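Local coordinates for salicylic acid-binding protein 2 (Nicotiana tabacum, PDB 1XKL) that hydrolyses methyl salicylate to salicylic acid and methanol, releasing the active hormone that switches on systemic acquired resistance in tobacco, at residues L55-T59 with M85-L89; G88-K93 with Y191-F197; V200-Y204 with I225-I231. The contacts are given in a common frame with arbitrary orientation. Numbering follows the deposited sequence.

In the fold
Contacts 1 and 2 lie on the same side of the chain's centre and share helix 83-93, which follows the turn carrying the nucleophile Ser-81. Contact 1 sets helix 55-67 across its first turns; contact 2 closes its C-terminal half with loop 191-197. Gly-88 and Leu-89 belong to both, and their centres lie 10 Å apart. Contact 3 pairs the last two strands at an edge of the parallel sheet, its centre about 15 Å from that of contact 2; Phe-197 CE2 meets Arg-202 NH1 at 3.7 Å and Met-91 CE meets Arg-202 CG at 4.0 Å. The Tyr-58 side chain is about 7 Å from the bound ligand, that of Tyr-204 about 7 Å from that of Asp-210.

Contact 1. Residues L55-T59 with M85-L89; sequences LYDYT and MNLGL
Residues 55-59 and 85-89 are both helical, and their local axes cross almost at right angles (-88°) with a closest approach of 9.8 Å. The nearest CA pairs are Thr-59 with Asn-86 at 5.7 Å and Tyr-56 with Leu-89 at 7.5 Å; Leu-55, Thr-59, Asn-86 and Leu-89 make most of the interface. Leu-55 (chi1 t, chi2 p) points at the second helix; its CD2 lies 3.3 Å from Leu-89 CD1 and 3.9 Å from Met-85 CB, the latter residue being a selenomethionine. Leu-89 (m, chi2 p) returns the contact with its other methyl, CD2, which sits 3.6 Å from Tyr-56 CA and 3.9 Å from Tyr-56 CD2. Branched leucines suit this steep crossing because their two methyls can reach different neighbours. In the alpha/beta hydrolase fold, residues 85-89 belong to the helix that follows the nucleophile elbow bearing Ser-81, the residue that forms the acyl-ester intermediate, and helix 55-67 packs across it on one side of the central sheet. Thr-59, with chi1 at -47°, turns OG1 back onto its own helix, where it donates to Leu-55 O at 2.7 Å; this satisfies the hydroxyl within a buried interface. The Asn-86 side chain (chi1 m) extends between Thr-59 and Tyr-58 and also touches Val-10 of strand 6-10. The CA-to-CB bond of Tyr-58 (chi1 t) runs sideways, but its ring approaches Asn-86; it also meets the ring of Phe-182, planes at about 30°, and the side chain lies about 5 Å from that of salicylate-binding Ala-13.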
loop_
_atom_site.group_PDB
_atom_site.type_symbol
_atom_site.label_atom_id
_atom_site.label_comp_id
_atom_site.label_asym_id
_atom_site.label_seq_id
_atom_site.Cartn_x
_atom_site.Cartn_y
_atom_site.Cartn_z
ATOM N N LEU A 55 -7.227 24.516 22.258
ATOM C CA LEU A 55 -6.287 24.028 23.258
ATOM C C LEU A 55 -7.052 23.258 24.330
ATOM O O LEU A 55 -6.537 22.299 24.910
ATOM C CB LEU A 55 -5.520 25.188 23.904
ATOM C CG LEU A 55 -4.473 24.760 24.945
ATOM C CD1 LEU A 55 -3.384 23.950 24.256
ATOM C CD2 LEU A 55 -3.879 25.984 25.615
ATOM N N TYR A 56 -8.291 23.669 24.579
ATOM C CA TYR A 56 -9.111 23.002 25.582
ATOM C C TYR A 56 -9.371 21.528 25.245
ATOM O O TYR A 56 -9.311 20.676 26.130
ATOM C CB TYR A 56 -10.438 23.749 25.772
ATOM C CG TYR A 56 -11.243 23.234 26.944
ATOM C CD1 TYR A 56 -12.062 22.111 26.813
ATOM C CD2 TYR A 56 -11.137 23.828 28.199
ATOM C CE1 TYR A 56 -12.751 21.589 27.902
ATOM C CE2 TYR A 56 -11.820 23.317 29.296
ATOM C CZ TYR A 56 -12.625 22.195 29.142
ATOM O OH TYR A 56 -13.292 21.671 30.226
ATOM N N ASP A 57 -9.659 21.228 23.978
ATOM C CA ASP A 57 -9.910 19.842 23.559
ATOM C C ASP A 57 -8.640 19.009 23.741
ATOM O O ASP A 57 -8.697 17.835 24.091
ATOM C CB ASP A 57 -10.298 19.754 22.076
ATOM C CG ASP A 57 -11.582 20.497 21.742
ATOM O OD1 ASP A 57 -12.431 20.688 22.638
ATOM O OD2 ASP A 57 -11.744 20.869 20.560
ATOM N N TYR A 58 -7.497 19.629 23.462
ATOM C CA TYR A 58 -6.199 18.978 23.572
ATOM C C TYR A 58 -5.814 18.706 25.027
ATOM O O TYR A 58 -5.171 17.699 25.329
ATOM C CB TYR A 58 -5.148 19.861 22.889
ATOM C CG TYR A 58 -3.718 19.380 22.966
ATOM C CD1 TYR A 58 -3.381 18.050 22.686
ATOM C CD2 TYR A 58 -2.688 20.273 23.275
ATOM C CE1 TYR A 58 -2.049 17.628 22.713
ATOM C CE2 TYR A 58 -1.362 19.866 23.304
ATOM C CZ TYR A 58 -1.045 18.548 23.023
ATOM O OH TYR A 58 0.280 18.156 23.047
ATOM N N THR A 59 -6.243 19.589 25.923
ATOM C CA THR A 59 -5.934 19.496 27.350
ATOM C C THR A 59 -6.943 18.681 28.157
ATOM O O THR A 59 -6.759 18.455 29.354
ATOM C CB THR A 59 -5.874 20.906 27.975
ATOM O OG1 THR A 59 -5.087 21.761 27.138
ATOM C CG2 THR A 59 -5.254 20.851 29.369
HETATM N N MSE A 85 1.446 25.475 27.993
HETATM C CA MSE A 85 0.166 26.089 27.641
HETATM C C MSE A 85 -0.954 25.256 28.264
HETATM O O MSE A 85 -1.957 25.807 28.723
HETATM C CB MSE A 85 -0.014 26.159 26.120
HETATM C CG MSE A 85 1.006 27.023 25.381
HETATM SE SE MSE A 85 1.001 28.895 25.944
HETATM C CE MSE A 85 -0.826 29.340 25.466
ATOM N N ASN A 86 -0.782 23.933 28.287
ATOM C CA ASN A 86 -1.782 23.038 28.876
ATOM C C ASN A 86 -1.870 23.316 30.367
ATOM O O ASN A 86 -2.949 23.300 30.960
ATOM C CB ASN A 86 -1.394 21.565 28.669
ATOM C CG ASN A 86 -1.282 21.192 27.212
ATOM O OD1 ASN A 86 -0.187 20.996 26.687
ATOM N ND2 ASN A 86 -2.417 21.111 26.544
ATOM N N LEU A 87 -0.717 23.556 30.975
ATOM C CA LEU A 87 -0.659 23.854 32.398
ATOM C C LEU A 87 -1.523 25.061 32.740
ATOM O O LEU A 87 -2.172 25.094 33.782
ATOM C CB LEU A 87 0.778 24.148 32.811
ATOM C CG LEU A 87 1.463 23.113 33.696
ATOM C CD1 LEU A 87 1.536 21.777 32.980
ATOM C CD2 LEU A 87 2.842 23.626 34.055
ATOM N N GLY A 88 -1.521 26.050 31.853
ATOM C CA GLY A 88 -2.289 27.261 32.086
ATOM C C GLY A 88 -3.767 27.044 32.310
ATOM O O GLY A 88 -4.376 27.714 33.145
ATOM N N LEU A 89 -4.359 26.119 31.560
ATOM C CA LEU A 89 -5.781 25.848 31.718
ATOM C C LEU A 89 -6.043 25.200 33.068
ATOM O O LEU A 89 -7.062 25.468 33.702
ATOM C CB LEU A 89 -6.299 24.941 30.600
ATOM C CG LEU A 89 -6.636 25.567 29.242
ATOM C CD1 LEU A 89 -5.365 26.053 28.562
ATOM C CD2 LEU A 89 -7.338 24.534 28.377
#

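Contact 2. Residues G88-K93 with Y191-F197; sequences GLAMEK and YFTDERF
Glu-92, near the end of helix 83-93, reaches into the bend of loop 191-197, which up to Arg-196 has no regular structure, and ties it together through both carboxylate oxygens. Glu-92 OE1 accepts from Thr-193 N at 2.8 Å and from Phe-197 N at 3.0 Å, while OE2 accepts a hydrogen bond from Thr-193 OG1 at 2.8 Å. A glutamate with chi1 t and chi2 p has the length and two acceptors this needs. Arg-196 (chi1 m) adds weak bonds to carbonyls at the helix C-terminus: NE to Glu-92 O at 2.7 Å and NH2 to Lys-93 O at 3.2 Å. CA atoms are 4.1 Å apart at Glu-92 and Phe-197, 7.0 Å at Leu-89 and Tyr-191. Gly-88 lets Phe-192 lie against the helix backbone, Phe-192 CE1 being 3.4 Å from Gly-88 C, where a side chain would clash. Leu-89 CD1 meets that ring's edge, 3.6 Å from Phe-192 CE1. Selenomethionine Met-91 makes an oblique Met-aromatic contact, Met-91 SE 4.8 Å from the Phe-197 ring centroid and Met-91 CE 3.5 Å from Phe-197 CE1. One glutamate carboxylate thus holds the loop on the helix after the nucleophile elbow, leading into strand 202-207 of the alpha/beta hydrolase sheet.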
loop_
_atom_site.group_PDB
_atom_site.type_symbol
_atom_site.label_atom_id
_atom_site.label_comp_id
_atom_site.label_asym_id
_atom_site.label_seq_id
_atom_site.Cartn_x
_atom_site.Cartn_y
_atom_site.Cartn_z
ATOM N N GLY A 88 -1.521 26.050 31.853
ATOM C CA GLY A 88 -2.289 27.261 32.086
ATOM C C GLY A 88 -3.767 27.044 32.310
ATOM O O GLY A 88 -4.376 27.714 33.145
ATOM N N LEU A 89 -4.359 26.119 31.560
ATOM C CA LEU A 89 -5.781 25.848 31.718
ATOM C C LEU A 89 -6.043 25.200 33.068
ATOM O O LEU A 89 -7.062 25.468 33.702
ATOM C CB LEU A 89 -6.299 24.941 30.600
ATOM C CG LEU A 89 -6.636 25.567 29.242
ATOM C CD1 LEU A 89 -5.365 26.053 28.562
ATOM C CD2 LEU A 89 -7.338 24.534 28.377
ATOM N N ALA A 90 -5.124 24.350 33.515
ATOM C CA ALA A 90 -5.296 23.681 34.802
ATOM C C ALA A 90 -5.177 24.687 35.941
ATOM O O ALA A 90 -5.940 24.636 36.908
ATOM C CB ALA A 90 -4.260 22.569 34.962
HETATM N N MSE A 91 -4.211 25.592 35.822
HETATM C CA MSE A 91 -3.982 26.636 36.821
HETATM C C MSE A 91 -5.168 27.593 36.844
HETATM O O MSE A 91 -5.519 28.136 37.889
HETATM C CB MSE A 91 -2.706 27.416 36.476
HETATM C CG MSE A 91 -1.448 26.563 36.479
HETATM SE SE MSE A 91 -0.018 27.174 35.317
HETATM C CE MSE A 91 0.577 28.743 36.311
ATOM N N GLU A 92 -5.786 27.804 35.687
ATOM C CA GLU A 92 -6.927 28.712 35.616
ATOM C C GLU A 92 -8.158 28.107 36.280
ATOM O O GLU A 92 -8.886 28.796 36.995
ATOM C CB GLU A 92 -7.248 29.061 34.160
ATOM C CG GLU A 92 -8.386 30.069 33.973
ATOM C CD GLU A 92 -8.084 31.432 34.583
ATOM O OE1 GLU A 92 -6.898 31.806 34.644
ATOM O OE2 GLU A 92 -9.035 32.135 34.986
ATOM N N LYS A 93 -8.372 26.812 36.062
ATOM C CA LYS A 93 -9.534 26.117 36.608
ATOM C C LYS A 93 -9.393 25.561 38.023
ATOM O O LYS A 93 -10.366 25.517 38.771
ATOM C CB LYS A 93 -9.930 24.972 35.672
ATOM C CG LYS A 93 -10.672 25.400 34.427
ATOM C CD LYS A 93 -12.116 25.747 34.758
ATOM C CE LYS A 93 -12.877 26.175 33.514
ATOM N NZ LYS A 93 -12.981 25.077 32.509
ATOM N N TYR A 191 -8.044 32.743 27.728
ATOM C CA TYR A 191 -8.124 31.690 28.733
ATOM C C TYR A 191 -7.704 32.006 30.166
ATOM O O TYR A 191 -8.445 31.755 31.118
ATOM C CB TYR A 191 -7.295 30.495 28.263
ATOM C CG TYR A 191 -7.894 29.681 27.142
ATOM C CD1 TYR A 191 -9.044 28.920 27.344
ATOM C CD2 TYR A 191 -7.264 29.600 25.902
ATOM C CE1 TYR A 191 -9.546 28.087 26.340
ATOM C CE2 TYR A 191 -7.755 28.772 24.893
ATOM C CZ TYR A 191 -8.891 28.016 25.119
ATOM O OH TYR A 191 -9.339 27.164 24.135
ATOM N N PHE A 192 -6.502 32.543 30.304
ATOM C CA PHE A 192 -5.911 32.822 31.603
ATOM C C PHE A 192 -6.156 34.208 32.177
ATOM O O PHE A 192 -6.166 35.197 31.450
ATOM C CB PHE A 192 -4.413 32.577 31.482
ATOM C CG PHE A 192 -4.068 31.546 30.450
ATOM C CD1 PHE A 192 -4.424 30.212 30.642
ATOM C CD2 PHE A 192 -3.400 31.903 29.286
ATOM C CE1 PHE A 192 -4.131 29.249 29.684
ATOM C CE2 PHE A 192 -3.100 30.948 28.317
ATOM C CZ PHE A 192 -3.461 29.613 28.520
ATOM N N THR A 193 -6.343 34.265 33.493
ATOM C CA THR A 193 -6.567 35.527 34.186
ATOM C C THR A 193 -5.608 35.610 35.372
ATOM O O THR A 193 -5.139 34.591 35.875
ATOM C CB THR A 193 -8.012 35.640 34.704
ATOM O OG1 THR A 193 -8.218 34.690 35.754
ATOM C CG2 THR A 193 -9.004 35.367 33.577
ATOM N N ASP A 194 -5.318 36.830 35.806
ATOM C CA ASP A 194 -4.406 37.064 36.920
ATOM C C ASP A 194 -4.979 36.519 38.225
ATOM O O ASP A 194 -4.259 35.970 39.060
ATOM C CB ASP A 194 -4.164 38.565 37.063
ATOM C CG ASP A 194 -3.065 38.893 38.052
ATOM O OD1 ASP A 194 -3.080 40.025 38.578
ATOM O OD2 ASP A 194 -2.189 38.040 38.291
ATOM N N GLU A 195 -6.283 36.677 38.389
ATOM C CA GLU A 195 -6.966 36.235 39.589
ATOM C C GLU A 195 -6.811 34.743 39.866
ATOM O O GLU A 195 -6.625 34.331 41.011
ATOM C CB GLU A 195 -8.450 36.577 39.485
ATOM C CG GLU A 195 -9.173 36.582 40.810
ATOM C CD GLU A 195 -8.611 37.619 41.762
ATOM O OE1 GLU A 195 -8.437 38.787 41.337
ATOM O OE2 GLU A 195 -8.346 37.269 42.936
ATOM N N ARG A 196 -6.883 33.929 38.819
ATOM C CA ARG A 196 -6.781 32.486 38.990
ATOM C C ARG A 196 -5.434 31.961 38.498
ATOM O O ARG A 196 -4.553 31.651 39.304
ATOM C CB ARG A 196 -7.955 31.819 38.265
ATOM C CG ARG A 196 -9.303 32.371 38.735
ATOM C CD ARG A 196 -10.496 31.784 37.981
ATOM N NE ARG A 196 -10.675 30.360 38.238
ATOM C CZ ARG A 196 -10.978 29.831 39.420
ATOM N NH1 ARG A 196 -11.141 30.605 40.481
ATOM N NH2 ARG A 196 -11.126 28.518 39.540
ATOM N N PHE A 197 -5.270 31.873 37.182
ATOM C CA PHE A 197 -4.015 31.414 36.590
ATOM C C PHE A 197 -2.847 32.048 37.330
ATOM O O PHE A 197 -1.968 31.357 37.840
ATOM C CB PHE A 197 -3.940 31.836 35.115
ATOM C CG PHE A 197 -2.554 31.727 34.516
ATOM C CD1 PHE A 197 -2.079 30.507 34.037
ATOM C CD2 PHE A 197 -1.726 32.846 34.431
ATOM C CE1 PHE A 197 -0.796 30.398 33.503
ATOM C CE2 PHE A 197 -0.440 32.748 33.899
ATOM C CZ PHE A 197 0.024 31.524 33.424
#

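Contact 3. Residues V200-Y204 with I225-I231; sequences VKRVY and IGVTEAI
Arg-202 has chi1 m, chi2 t and chi3 m, a bend that carries its guanidinium to the turn after helix 215-225: Arg-202 NE and NH2 both donate to Gly-226 O, at 3.2 and 2.9 Å. At Gly-226 (phi 86°, psi 146°) a CB would jam against Ile-225 O. Thr-228 OG1 (chi1 m) accepts from Arg-202 N at 3.2 Å; Arg-202 O accepts from Thr-228 N at 2.7 Å and weakly from Glu-229 N at 3.3 Å. Strands 202-204 and 229-231 run parallel, local axes approaching to 4.8 Å at 24°. Tyr-204 N donates to Glu-229 O at 3.1 Å, Ile-231 N to Tyr-204 O at 2.7 Å. Val-203 (t) and Glu-229 (t, t) share one face; Glu-229 binds Tyr-259 OH and salt-bridges Lys-258. Tyr-204 (t) and Ala-230 share the other, the Tyr-204 hydroxyl bonding Ala-106 O. Val-203 CG1 meets Ile-231 CG1 (m, m) and Tyr-204 CB meets Val-227 CG1 (m), each at 3.9 Å. In this beta-alpha-beta unit, arginine thus binds a turn carbonyl while threonine's hydroxyl accepts the opposing strand's amide.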
loop_
_atom_site.group_PDB
_atom_site.type_symbol
_atom_site.label_atom_id
_atom_site.label_comp_id
_atom_site.label_asym_id
_atom_site.label_seq_id
_atom_site.Cartn_x
_atom_site.Cartn_y
_atom_site.Cartn_z
ATOM N N VAL A 200 -1.094 31.244 40.916
ATOM C CA VAL A 200 -0.247 30.063 41.096
ATOM C C VAL A 200 1.243 30.378 40.913
ATOM O O VAL A 200 1.621 31.050 39.958
ATOM C CB VAL A 200 -0.640 28.943 40.097
ATOM C CG1 VAL A 200 0.219 27.708 40.331
ATOM C CG2 VAL A 200 -2.111 28.597 40.252
ATOM N N LYS A 201 2.087 29.891 41.823
ATOM C CA LYS A 201 3.523 30.145 41.715
ATOM C C LYS A 201 4.098 29.454 40.489
ATOM O O LYS A 201 3.788 28.291 40.215
ATOM C CB LYS A 201 4.263 29.664 42.967
ATOM C CG LYS A 201 3.762 30.308 44.243
ATOM C CD LYS A 201 4.806 30.275 45.330
ATOM C CE LYS A 201 4.220 30.770 46.637
ATOM N NZ LYS A 201 3.553 32.090 46.472
ATOM N N ARG A 202 4.938 30.182 39.759
ATOM C CA ARG A 202 5.561 29.671 38.549
ATOM C C ARG A 202 7.071 29.537 38.673
ATOM O O ARG A 202 7.760 30.471 39.095
ATOM C CB ARG A 202 5.275 30.593 37.359
ATOM C CG ARG A 202 3.808 30.912 37.110
ATOM C CD ARG A 202 3.611 31.563 35.735
ATOM N NE ARG A 202 4.109 32.939 35.637
ATOM C CZ ARG A 202 3.389 34.023 35.924
ATOM N NH1 ARG A 202 2.136 33.905 36.333
ATOM N NH2 ARG A 202 3.918 35.227 35.781
ATOM N N VAL A 203 7.579 28.378 38.271
ATOM C CA VAL A 203 9.003 28.103 38.293
ATOM C C VAL A 203 9.418 27.762 36.868
ATOM O O VAL A 203 8.800 26.909 36.221
ATOM C CB VAL A 203 9.321 26.900 39.231
ATOM C CG1 VAL A 203 10.814 26.635 39.264
ATOM C CG2 VAL A 203 8.805 27.187 40.631
ATOM N N TYR A 204 10.444 28.433 36.358
ATOM C CA TYR A 204 10.894 28.145 35.007
ATOM C C TYR A 204 12.271 27.490 35.020
ATOM O O TYR A 204 13.227 28.042 35.578
ATOM C CB TYR A 204 10.928 29.430 34.163
ATOM C CG TYR A 204 10.930 29.155 32.677
ATOM C CD1 TYR A 204 12.045 28.599 32.057
ATOM C CD2 TYR A 204 9.798 29.403 31.898
ATOM C CE1 TYR A 204 12.033 28.292 30.703
ATOM C CE2 TYR A 204 9.775 29.100 30.534
ATOM C CZ TYR A 204 10.892 28.548 29.944
ATOM O OH TYR A 204 10.902 28.253 28.601
ATOM N N ILE A 225 7.410 37.818 30.983
ATOM C CA ILE A 225 6.233 37.252 31.622
ATOM C C ILE A 225 6.387 37.152 33.137
ATOM O O ILE A 225 5.406 37.273 33.869
ATOM C CB ILE A 225 5.929 35.865 31.039
ATOM C CG1 ILE A 225 5.754 35.982 29.523
ATOM C CG2 ILE A 225 4.673 35.294 31.680
ATOM C CD1 ILE A 225 5.990 34.699 28.789
ATOM N N GLY A 226 7.611 36.928 33.605
ATOM C CA GLY A 226 7.851 36.839 35.039
ATOM C C GLY A 226 7.640 35.477 35.678
ATOM O O GLY A 226 6.761 34.723 35.273
ATOM N N VAL A 227 8.444 35.164 36.690
ATOM C CA VAL A 227 8.342 33.882 37.385
ATOM C C VAL A 227 8.679 34.030 38.859
ATOM O O VAL A 227 9.352 34.977 39.259
ATOM C CB VAL A 227 9.314 32.852 36.800
ATOM C CG1 VAL A 227 8.972 32.575 35.346
ATOM C CG2 VAL A 227 10.736 33.370 36.932
ATOM N N THR A 228 8.215 33.089 39.668
ATOM C CA THR A 228 8.503 33.141 41.086
ATOM C C THR A 228 9.966 32.788 41.289
ATOM O O THR A 228 10.640 33.351 42.149
ATOM C CB THR A 228 7.631 32.149 41.873
ATOM O OG1 THR A 228 6.249 32.429 41.624
ATOM C CG2 THR A 228 7.907 32.272 43.362
ATOM N N GLU A 229 10.461 31.866 40.473
ATOM C CA GLU A 229 11.844 31.437 40.576
ATOM C C GLU A 229 12.332 30.913 39.233
ATOM O O GLU A 229 11.563 30.330 38.478
ATOM C CB GLU A 229 11.952 30.336 41.627
ATOM C CG GLU A 229 13.335 30.145 42.197
ATOM C CD GLU A 229 13.431 28.902 43.056
ATOM O OE1 GLU A 229 12.413 28.529 43.678
ATOM O OE2 GLU A 229 14.526 28.306 43.114
ATOM N N ALA A 230 13.609 31.128 38.939
ATOM C CA ALA A 230 14.190 30.654 37.693
ATOM C C ALA A 230 15.313 29.674 37.997
ATOM O O ALA A 230 16.271 30.004 38.706
ATOM C CB ALA A 230 14.722 31.817 36.873
ATOM N N ILE A 231 15.183 28.468 37.459
ATOM C CA ILE A 231 16.171 27.418 37.647
ATOM C C ILE A 231 16.844 27.177 36.309
ATOM O O ILE A 231 16.249 27.409 35.259
ATOM C CB ILE A 231 15.510 26.103 38.096
ATOM C CG1 ILE A 231 14.692 26.334 39.369
ATOM C CG2 ILE A 231 16.570 25.044 38.317
ATOM C CD1 ILE A 231 15.490 26.886 40.531
#